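Local coordinates for precorrin-6Y C5,15-methyltransferase (Corynebacterium diphtheriae, PDB 3HM2), which probably transfers methyl groups from S-adenosyl-L-methionine to a precorrin in cobalamin biosynthesis, the present chain being the C-terminal methyltransferase domain of a longer protein, at residues A[38-43]-A[50-55]; A[96-101]-A[115-120]; A[11-16]-A[168-173]. All coordinates share one frame; numbering follows the deposited sequence.

Interaction 1 of 3, residues A[38-43]-A[50-55]; sequences SIAIEW and TTAVCF
The methyl group of A40 fits between two bumps on the strand: its CB lies 4.1 Å from A52 CB and 3.5 Å from C54 SG. These two side chains, like that of T50, point toward the helix from alternate strand positions. Helix 38-43 runs almost antiparallel to strand 50-55, with 169° between the segment axes. The axes approach to 8.3 Å and the CA atoms of A40 and A52 to 5.8 Å, a closeness that fits the small alanine side chains facing each other. One turn further on, the indole of W43 reaches the strand beside A52. Its CG is anti to the backbone N (chi1 163°), which carries the ring alongside the strand, where W43 CD1 meets A52 CB at 3.9 Å. The A52 methyl is thus the bump touched by both A40 and W43. The indole approaches T50 CB and T51 O obliquely, nearest through NE1, which is buried with no hydrogen-bonding partner in the model. T50 turns its hydroxyl to R77 and to the carbonyl of T47. A40 is consistent with the alanine of a Rossmann-type GxGxxA sequence, as in many AdoMet-dependent methyltransferases. The contact belongs to the beta-alpha-beta unit of strand 27-32, helix 38-44 and strand 50-55: W43 also rests on L29 of the first strand, A40 and C54 touch I78 of strand 78-81, and helix 9-21 packs against I39.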
loop_
_atom_site.group_PDB
_atom_site.type_symbol
_atom_site.label_atom_id
_atom_site.label_comp_id
_atom_site.label_asym_id
_atom_site.label_seq_id
_atom_site.Cartn_x
_atom_site.Cartn_y
_atom_site.Cartn_z
ATOM N N SER A 38 8.089 -17.058 19.126
ATOM C CA SER A 38 6.779 -16.648 18.633
ATOM C C SER A 38 6.207 -17.678 17.666
ATOM O O SER A 38 5.095 -18.172 17.855
ATOM C CB SER A 38 6.866 -15.280 17.953
ATOM O OG SER A 38 6.997 -14.242 18.910
ATOM N N ILE A 39 6.974 -17.999 16.628
ATOM C CA ILE A 39 6.512 -18.906 15.585
ATOM C C ILE A 39 6.541 -20.355 16.062
ATOM O O ILE A 39 5.770 -21.190 15.587
ATOM C CB ILE A 39 7.363 -18.778 14.308
ATOM C CG1 ILE A 39 7.508 -17.309 13.907
ATOM C CG2 ILE A 39 6.750 -19.587 13.175
ATOM C CD1 ILE A 39 6.763 -16.946 12.642
ATOM N N ALA A 40 7.434 -20.646 17.001
ATOM C CA ALA A 40 7.694 -22.020 17.412
ATOM C C ALA A 40 6.529 -22.584 18.219
ATOM O O ALA A 40 6.030 -23.672 17.932
ATOM C CB ALA A 40 8.985 -22.099 18.212
ATOM N N ILE A 41 6.102 -21.836 19.232
ATOM C CA ILE A 41 5.093 -22.319 20.168
ATOM C C ILE A 41 3.711 -22.348 19.522
ATOM O O ILE A 41 2.836 -23.108 19.938
ATOM C CB ILE A 41 5.037 -21.448 21.436
ATOM C CG1 ILE A 41 6.272 -21.692 22.306
ATOM C CG2 ILE A 41 3.764 -21.728 22.220
ATOM C CD1 ILE A 41 7.200 -20.500 22.399
ATOM N N GLU A 42 3.522 -21.516 18.503
ATOM C CA GLU A 42 2.318 -21.572 17.682
ATOM C C GLU A 42 2.400 -22.701 16.660
ATOM O O GLU A 42 1.467 -23.491 16.518
ATOM C CB GLU A 42 2.091 -20.235 16.972
ATOM C CG GLU A 42 0.866 -20.210 16.073
ATOM C CD GLU A 42 -0.365 -20.777 16.751
ATOM O OE1 GLU A 42 -0.645 -20.385 17.904
ATOM O OE2 GLU A 42 -1.054 -21.617 16.133
ATOM N N TRP A 43 3.522 -22.771 15.951
ATOM C CA TRP A 43 3.817 -23.908 15.104
ATOM C C TRP A 43 3.491 -25.169 15.894
ATOM O O TRP A 43 2.825 -26.062 15.395
ATOM C CB TRP A 43 5.306 -23.844 14.712
ATOM C CG TRP A 43 5.949 -25.136 14.166
ATOM C CD1 TRP A 43 6.294 -26.259 14.887
ATOM C CD2 TRP A 43 6.366 -25.399 12.806
ATOM N NE1 TRP A 43 6.868 -27.202 14.059
ATOM C CE2 TRP A 43 6.922 -26.701 12.782
ATOM C CE3 TRP A 43 6.310 -24.668 11.611
ATOM C CZ2 TRP A 43 7.416 -27.280 11.609
ATOM C CZ3 TRP A 43 6.799 -25.250 10.451
ATOM C CH2 TRP A 43 7.343 -26.538 10.459
ATOM N N THR A 50 4.589 -32.701 16.444
ATOM C CA THR A 50 5.644 -31.885 15.855
ATOM C C THR A 50 6.663 -31.459 16.905
ATOM O O THR A 50 6.324 -31.272 18.074
ATOM C CB THR A 50 5.069 -30.630 15.170
ATOM O OG1 THR A 50 4.357 -29.842 16.132
ATOM C CG2 THR A 50 4.126 -31.023 14.044
ATOM N N THR A 51 7.913 -31.305 16.482
ATOM C CA THR A 51 8.942 -30.713 17.328
ATOM C C THR A 51 9.523 -29.455 16.692
ATOM O O THR A 51 9.772 -29.414 15.488
ATOM C CB THR A 51 10.084 -31.709 17.608
ATOM O OG1 THR A 51 10.935 -31.800 16.459
ATOM C CG2 THR A 51 9.523 -33.086 17.928
ATOM N N ALA A 52 9.736 -28.429 17.510
ATOM C CA ALA A 52 10.333 -27.185 17.040
ATOM C C ALA A 52 11.667 -26.919 17.730
ATOM O O ALA A 52 11.878 -27.327 18.872
ATOM C CB ALA A 52 9.379 -26.022 17.258
ATOM N N VAL A 53 12.564 -26.233 17.029
ATOM C CA VAL A 53 13.858 -25.857 17.596
ATOM C C VAL A 53 14.047 -24.328 17.599
ATOM O O VAL A 53 13.794 -23.621 16.596
ATOM C CB VAL A 53 15.073 -26.596 16.958
ATOM C CG1 VAL A 53 16.364 -26.161 17.642
ATOM C CG2 VAL A 53 14.918 -28.099 17.068
ATOM N N CYS A 54 14.485 -23.849 18.766
ATOM C CA CYS A 54 14.645 -22.441 19.070
ATOM C C CYS A 54 16.117 -22.080 19.294
ATOM O O CYS A 54 16.892 -22.877 19.819
ATOM C CB CYS A 54 13.806 -22.111 20.305
ATOM S SG CYS A 54 12.027 -21.868 19.953
ATOM N N PHE A 55 16.495 -20.876 18.895
ATOM C CA PHE A 55 17.886 -20.427 18.964
ATOM C C PHE A 55 17.942 -18.993 19.512
ATOM O O PHE A 55 17.852 -18.016 18.763
ATOM C CB PHE A 55 18.563 -20.507 17.572
ATOM C CG PHE A 55 18.884 -21.932 17.097
ATOM C CD1 PHE A 55 18.038 -22.607 16.222
ATOM C CD2 PHE A 55 20.045 -22.572 17.497
ATOM C CE1 PHE A 55 18.337 -23.908 15.779
ATOM C CE2 PHE A 55 20.351 -23.848 17.045
ATOM C CZ PHE A 55 19.490 -24.516 16.190
#

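Interaction 2 of 3, residues A[96-101]-A[115-120]; sequences DVIFIG and KRLPVG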
loop_
_atom_site.group_PDB
_atom_site.type_symbol
_atom_site.label_atom_id
_atom_site.label_comp_id
_atom_site.label_asym_id
_atom_site.label_seq_id
_atom_site.Cartn_x
_atom_site.Cartn_y
_atom_site.Cartn_z
ATOM N N ASP A 96 13.353 -29.774 9.388
ATOM C CA ASP A 96 12.475 -30.034 8.249
ATOM C C ASP A 96 12.088 -28.704 7.567
ATOM O O ASP A 96 12.072 -28.581 6.346
ATOM C CB ASP A 96 11.232 -30.839 8.689
ATOM C CG ASP A 96 11.497 -32.331 8.795
ATOM O OD1 ASP A 96 11.507 -32.982 7.737
ATOM O OD2 ASP A 96 11.652 -32.870 9.925
ATOM N N VAL A 97 11.753 -27.714 8.371
ATOM C CA VAL A 97 11.444 -26.394 7.868
ATOM C C VAL A 97 12.284 -25.425 8.719
ATOM O O VAL A 97 12.650 -25.767 9.856
ATOM C CB VAL A 97 9.965 -26.139 8.022
ATOM C CG1 VAL A 97 9.487 -25.181 6.981
ATOM C CG2 VAL A 97 9.274 -27.420 7.811
ATOM N N ILE A 98 12.647 -24.265 8.170
ATOM C CA ILE A 98 13.229 -23.193 8.979
ATOM C C ILE A 98 12.480 -21.915 8.761
ATOM O O ILE A 98 11.903 -21.707 7.712
ATOM C CB ILE A 98 14.643 -22.917 8.618
ATOM C CG1 ILE A 98 15.481 -24.107 9.010
ATOM C CG2 ILE A 98 15.153 -21.642 9.317
ATOM C CD1 ILE A 98 16.604 -24.338 8.053
ATOM N N PHE A 99 12.497 -21.060 9.773
ATOM C CA PHE A 99 11.922 -19.741 9.645
ATOM C C PHE A 99 12.923 -18.768 10.227
ATOM O O PHE A 99 13.373 -18.988 11.351
ATOM C CB PHE A 99 10.579 -19.587 10.409
ATOM C CG PHE A 99 10.107 -18.133 10.483
ATOM C CD1 PHE A 99 9.263 -17.602 9.514
ATOM C CD2 PHE A 99 10.585 -17.272 11.481
ATOM C CE1 PHE A 99 8.891 -16.269 9.554
ATOM C CE2 PHE A 99 10.201 -15.931 11.514
ATOM C CZ PHE A 99 9.353 -15.441 10.548
ATOM N N ILE A 100 13.268 -17.715 9.467
ATOM C CA ILE A 100 14.008 -16.568 9.992
ATOM C C ILE A 100 13.189 -15.256 9.949
ATOM O O ILE A 100 12.633 -14.893 8.907
ATOM C CB ILE A 100 15.310 -16.367 9.223
ATOM C CG1 ILE A 100 16.242 -17.582 9.441
ATOM C CG2 ILE A 100 15.950 -15.075 9.657
ATOM C CD1 ILE A 100 17.408 -17.736 8.416
ATOM N N GLY A 101 13.113 -14.553 11.082
ATOM C CA GLY A 101 12.542 -13.207 11.134
ATOM C C GLY A 101 13.550 -12.120 11.507
ATOM O O GLY A 101 14.416 -11.714 10.713
ATOM N N LYS A 115 23.118 -24.939 5.112
ATOM C CA LYS A 115 23.840 -26.179 4.875
ATOM C C LYS A 115 23.040 -27.340 5.481
ATOM O O LYS A 115 23.160 -28.503 5.057
ATOM C CB LYS A 115 25.239 -26.099 5.507
ATOM C CG LYS A 115 25.268 -26.587 6.975
ATOM C CD LYS A 115 26.395 -26.001 7.829
ATOM C CE LYS A 115 25.867 -25.114 8.971
ATOM N NZ LYS A 115 25.427 -25.857 10.176
ATOM N N ARG A 116 22.210 -27.019 6.472
ATOM C CA ARG A 116 21.586 -28.050 7.283
ATOM C C ARG A 116 20.281 -28.534 6.648
ATOM O O ARG A 116 19.751 -29.588 7.011
ATOM C CB ARG A 116 21.386 -27.572 8.730
ATOM C CG ARG A 116 22.668 -27.245 9.489
ATOM C CD ARG A 116 23.489 -28.495 9.834
ATOM N NE ARG A 116 22.643 -29.515 10.454
ATOM C CZ ARG A 116 22.647 -29.827 11.747
ATOM N NH1 ARG A 116 23.482 -29.225 12.591
ATOM N NH2 ARG A 116 21.814 -30.753 12.192
ATOM N N LEU A 117 19.770 -27.777 5.687
ATOM C CA LEU A 117 18.471 -28.099 5.120
ATOM C C LEU A 117 18.548 -29.112 3.962
ATOM O O LEU A 117 19.223 -28.852 2.967
ATOM C CB LEU A 117 17.756 -26.806 4.689
ATOM C CG LEU A 117 16.315 -27.005 4.217
ATOM C CD1 LEU A 117 15.402 -27.215 5.411
ATOM C CD2 LEU A 117 15.866 -25.829 3.390
ATOM N N PRO A 118 17.671 -30.108 3.989
ATOM C CA PRO A 118 17.634 -31.173 2.982
ATOM C C PRO A 118 17.075 -30.693 1.645
ATOM O O PRO A 118 16.458 -29.632 1.577
ATOM C CB PRO A 118 16.692 -32.201 3.607
ATOM C CG PRO A 118 16.881 -32.025 5.073
ATOM C CD PRO A 118 17.155 -30.559 5.293
ATOM N N VAL A 119 17.298 -31.479 0.596
ATOM C CA VAL A 119 16.562 -31.321 -0.654
ATOM C C VAL A 119 15.058 -31.273 -0.411
ATOM O O VAL A 119 14.534 -31.978 0.451
ATOM C CB VAL A 119 16.874 -32.466 -1.637
ATOM C CG1 VAL A 119 16.298 -32.156 -3.011
ATOM C CG2 VAL A 119 18.375 -32.699 -1.721
ATOM N N GLY A 120 14.367 -30.435 -1.178
ATOM C CA GLY A 120 12.941 -30.234 -0.996
ATOM C C GLY A 120 12.565 -30.037 0.458
ATOM O O GLY A 120 11.574 -30.589 0.934
#
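L117 sends its side chain across to I98 and to the backbone of D96 within a beta-alpha-beta crossover, in which strand 97-100, helix 109-115 and strand 122-127 follow one another and the two parallel strands are neighbours in the Rossmann-like sheet. Segment 115-120 lies in the return loop, between helix 109-115 and strand 122-127, and folds back on the first strand. Of all the residues here L117 buries the most surface, 59 Å². With CG trans to the backbone N (chi1 -174°), the branched end extends from the loop to the sheet. There one methyl, L117 CD1, does the touching in the conformer described, one of two deposited, which makes this contact less certain. It meets I98 CD1 at 4.1 Å, methyl against methyl, and the two side chains pass each other in opposite directions rather than meeting head-on. I98 contributes 37 Å² and also packs on W30, I32 and L123, while its backbone is hydrogen-bonded to R122 and V124 of the adjacent strand; the leucine therefore adds to an apolar patch already built by the sheet. D96, with 27 Å², takes part through its main chain. Its CB is directed away from the loop, and OD2 makes a weak hydrogen bond to T28 N. L117 CD1, which also touches I98, lies 3.7 Å from D96 O.

Interaction 3 of 3, residues A[11-16]-A[168-173]; sequences QHVRAL and LPVHQW
Q172 reaches toward L16 on an extended side chain, CG anti to the backbone N (chi1 -154°) and the next bond also stretched out (chi2 167°), which lifts the amide off the sheet to the C-terminal end of segment 11-16. The last torsion, chi3 81°, turns the amide well out of the plane of that chain, and it lies beside the carbonyl group of L16. Q172 OE1 lies 3.5 Å from L16 O, and NE2 is nearest the carbonyl carbon of L16. Since L16 O and Q172 OE1 are both acceptors, their approach is not a hydrogen bond and may be slightly unfavourable. What fixes the amide is a bond from its NE2 to OD1 of N126 on the adjoining strand, while L16 O has a weak bond to the hydroxyl of S19. L16 CB lies 4.5 Å from Q172 NE2, a distant van der Waals approach. One helical turn earlier, V13 and V170 meet through single methyls, with V13 CG2 4.4 Å from V170 CG2. The matching pairs, V13 with V170 and L16 with Q172, follow the alternation of the strand, whose every second residue points at the helix. Beyond the helix lies a second subunit, whose F150 meets H12 edge-to-face and whose S19 bonds to Q11. Helix 9-21 covers one face of the sheet and helix 130-143 packs on H171 and W173 from the other, an alpha-beta-alpha sandwich in which strands 122-127 and 146-157 flank strand 162-176 by antiparallel pairing.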
loop_
_atom_site.group_PDB
_atom_site.type_symbol
_atom_site.label_atom_id
_atom_site.label_comp_id
_atom_site.label_asym_id
_atom_site.label_seq_id
_atom_site.Cartn_x
_atom_site.Cartn_y
_atom_site.Cartn_z
ATOM N N GLN A 11 0.572 -10.108 15.964
ATOM C CA GLN A 11 -0.261 -11.298 15.820
ATOM C C GLN A 11 -0.398 -11.684 14.349
ATOM O O GLN A 11 -0.150 -12.828 13.981
ATOM C CB GLN A 11 -1.653 -11.071 16.410
ATOM C CG GLN A 11 -2.675 -12.135 15.978
ATOM C CD GLN A 11 -4.124 -11.676 16.117
ATOM O OE1 GLN A 11 -4.448 -10.853 16.974
ATOM N NE2 GLN A 11 -5.001 -12.209 15.269
ATOM N N HIS A 12 -0.797 -10.715 13.523
ATOM C CA HIS A 12 -1.067 -10.913 12.092
ATOM C C HIS A 12 0.139 -11.365 11.258
ATOM O O HIS A 12 -0.017 -12.060 10.238
ATOM C CB HIS A 12 -1.657 -9.637 11.479
ATOM C CG HIS A 12 -3.111 -9.433 11.788
ATOM N ND1 HIS A 12 -4.049 -10.435 11.660
ATOM C CD2 HIS A 12 -3.789 -8.334 12.198
ATOM C CE1 HIS A 12 -5.239 -9.969 11.985
ATOM N NE2 HIS A 12 -5.111 -8.694 12.313
ATOM N N VAL A 13 1.332 -10.957 11.689
ATOM C CA VAL A 13 2.573 -11.349 11.020
ATOM C C VAL A 13 2.948 -12.804 11.328
ATOM O O VAL A 13 3.408 -13.540 10.443
ATOM C CB VAL A 13 3.734 -10.384 11.368
ATOM C CG1 VAL A 13 5.093 -10.971 10.939
ATOM C CG2 VAL A 13 3.484 -9.011 10.732
ATOM N N ARG A 14 2.752 -13.193 12.585
ATOM C CA ARG A 14 2.834 -14.591 13.003
ATOM C C ARG A 14 1.930 -15.471 12.136
ATOM O O ARG A 14 2.362 -16.483 11.596
ATOM C CB ARG A 14 2.460 -14.708 14.487
ATOM C CG ARG A 14 1.545 -15.873 14.838
ATOM C CD ARG A 14 1.627 -16.251 16.323
ATOM N NE ARG A 14 0.849 -15.369 17.189
ATOM C CZ ARG A 14 1.328 -14.265 17.756
ATOM N NH1 ARG A 14 2.588 -13.895 17.543
ATOM N NH2 ARG A 14 0.545 -13.525 18.537
ATOM N N ALA A 15 0.674 -15.066 11.995
ATOM C CA ALA A 15 -0.296 -15.788 11.169
ATOM C C ALA A 15 0.204 -16.058 9.756
ATOM O O ALA A 15 0.157 -17.180 9.298
ATOM C CB ALA A 15 -1.617 -15.022 11.114
ATOM N N LEU A 16 0.673 -15.035 9.063
ATOM C CA LEU A 16 1.105 -15.203 7.669
ATOM C C LEU A 16 2.329 -16.094 7.551
ATOM O O LEU A 16 2.508 -16.813 6.559
ATOM C CB LEU A 16 1.378 -13.859 7.030
ATOM C CG LEU A 16 0.111 -13.046 6.830
ATOM C CD1 LEU A 16 0.380 -11.526 6.742
ATOM C CD2 LEU A 16 -0.606 -13.560 5.595
ATOM N N LEU A 168 4.994 -0.503 9.010
ATOM C CA LEU A 168 6.059 -0.746 8.055
ATOM C C LEU A 168 5.801 -2.065 7.328
ATOM O O LEU A 168 5.345 -3.029 7.937
ATOM C CB LEU A 168 7.421 -0.772 8.767
ATOM C CG LEU A 168 8.022 0.579 9.195
ATOM C CD1 LEU A 168 9.124 0.376 10.227
ATOM C CD2 LEU A 168 8.538 1.400 8.002
ATOM N N PRO A 169 6.088 -2.121 6.020
ATOM C CA PRO A 169 5.871 -3.384 5.313
ATOM C C PRO A 169 6.780 -4.483 5.835
ATOM O O PRO A 169 7.641 -4.259 6.682
ATOM C CB PRO A 169 6.232 -3.050 3.861
ATOM C CG PRO A 169 6.152 -1.580 3.778
ATOM C CD PRO A 169 6.612 -1.085 5.116
ATOM N N VAL A 170 6.562 -5.682 5.314
ATOM C CA VAL A 170 7.238 -6.869 5.776
ATOM C C VAL A 170 7.405 -7.724 4.554
ATOM O O VAL A 170 6.454 -7.910 3.789
ATOM C CB VAL A 170 6.386 -7.619 6.797
ATOM C CG1 VAL A 170 6.923 -9.029 7.002
ATOM C CG2 VAL A 170 6.325 -6.834 8.111
ATOM N N HIS A 171 8.620 -8.211 4.341
ATOM C CA HIS A 171 8.879 -9.039 3.180
ATOM C C HIS A 171 9.085 -10.455 3.614
ATOM O O HIS A 171 9.660 -10.734 4.674
ATOM C CB HIS A 171 10.031 -8.491 2.322
ATOM C CG HIS A 171 9.677 -7.208 1.639
ATOM N ND1 HIS A 171 9.584 -6.011 2.316
ATOM C CD2 HIS A 171 9.305 -6.953 0.363
ATOM C CE1 HIS A 171 9.197 -5.069 1.478
ATOM N NE2 HIS A 171 9.027 -5.615 0.284
ATOM N N GLN A 172 8.543 -11.348 2.800
ATOM C CA GLN A 172 8.522 -12.746 3.146
ATOM C C GLN A 172 8.965 -13.569 1.980
ATOM O O GLN A 172 8.393 -13.534 0.892
ATOM C CB GLN A 172 7.136 -13.198 3.617
ATOM C CG GLN A 172 7.200 -14.389 4.528
ATOM C CD GLN A 172 5.899 -14.629 5.236
ATOM O OE1 GLN A 172 4.963 -15.222 4.677
ATOM N NE2 GLN A 172 5.825 -14.177 6.483
ATOM N N TRP A 173 10.014 -14.322 2.245
ATOM C CA TRP A 173 10.512 -15.298 1.313
ATOM C C TRP A 173 10.104 -16.686 1.807
ATOM O O TRP A 173 10.428 -17.074 2.923
ATOM C CB TRP A 173 12.032 -15.130 1.178
ATOM C CG TRP A 173 12.610 -15.886 0.052
ATOM C CD1 TRP A 173 12.070 -16.050 -1.193
ATOM C CD2 TRP A 173 13.832 -16.610 0.060
ATOM N NE1 TRP A 173 12.883 -16.845 -1.960
ATOM C CE2 TRP A 173 13.977 -17.200 -1.216
ATOM C CE3 TRP A 173 14.812 -16.839 1.024
ATOM C CZ2 TRP A 173 15.074 -17.993 -1.555
ATOM C CZ3 TRP A 173 15.904 -17.622 0.686
ATOM C CH2 TRP A 173 16.022 -18.193 -0.600
#

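In the fold
Helix 9-21, near the N terminus, supplies the first half of interaction 3, which waits for its partner until strand 162-176, the last of the chain; nearly the whole domain lies in the loop thus closed. Inside it, interaction 1 closes a short loop from helix 38-44 to strand 50-55, the second half of a beta-alpha-beta unit, and interaction 2 later closes another, from strand 97-100 past helix 109-115. These two follow in series, neither crossing the other, and both are nested in interaction 3. All reach the same sheet. Interactions 1 and 2 touch, W43 CH2 lying 3.4 Å from V97 CG2, while R14, in one of its two deposited conformers, packs on E42 to join interactions 1 and 3.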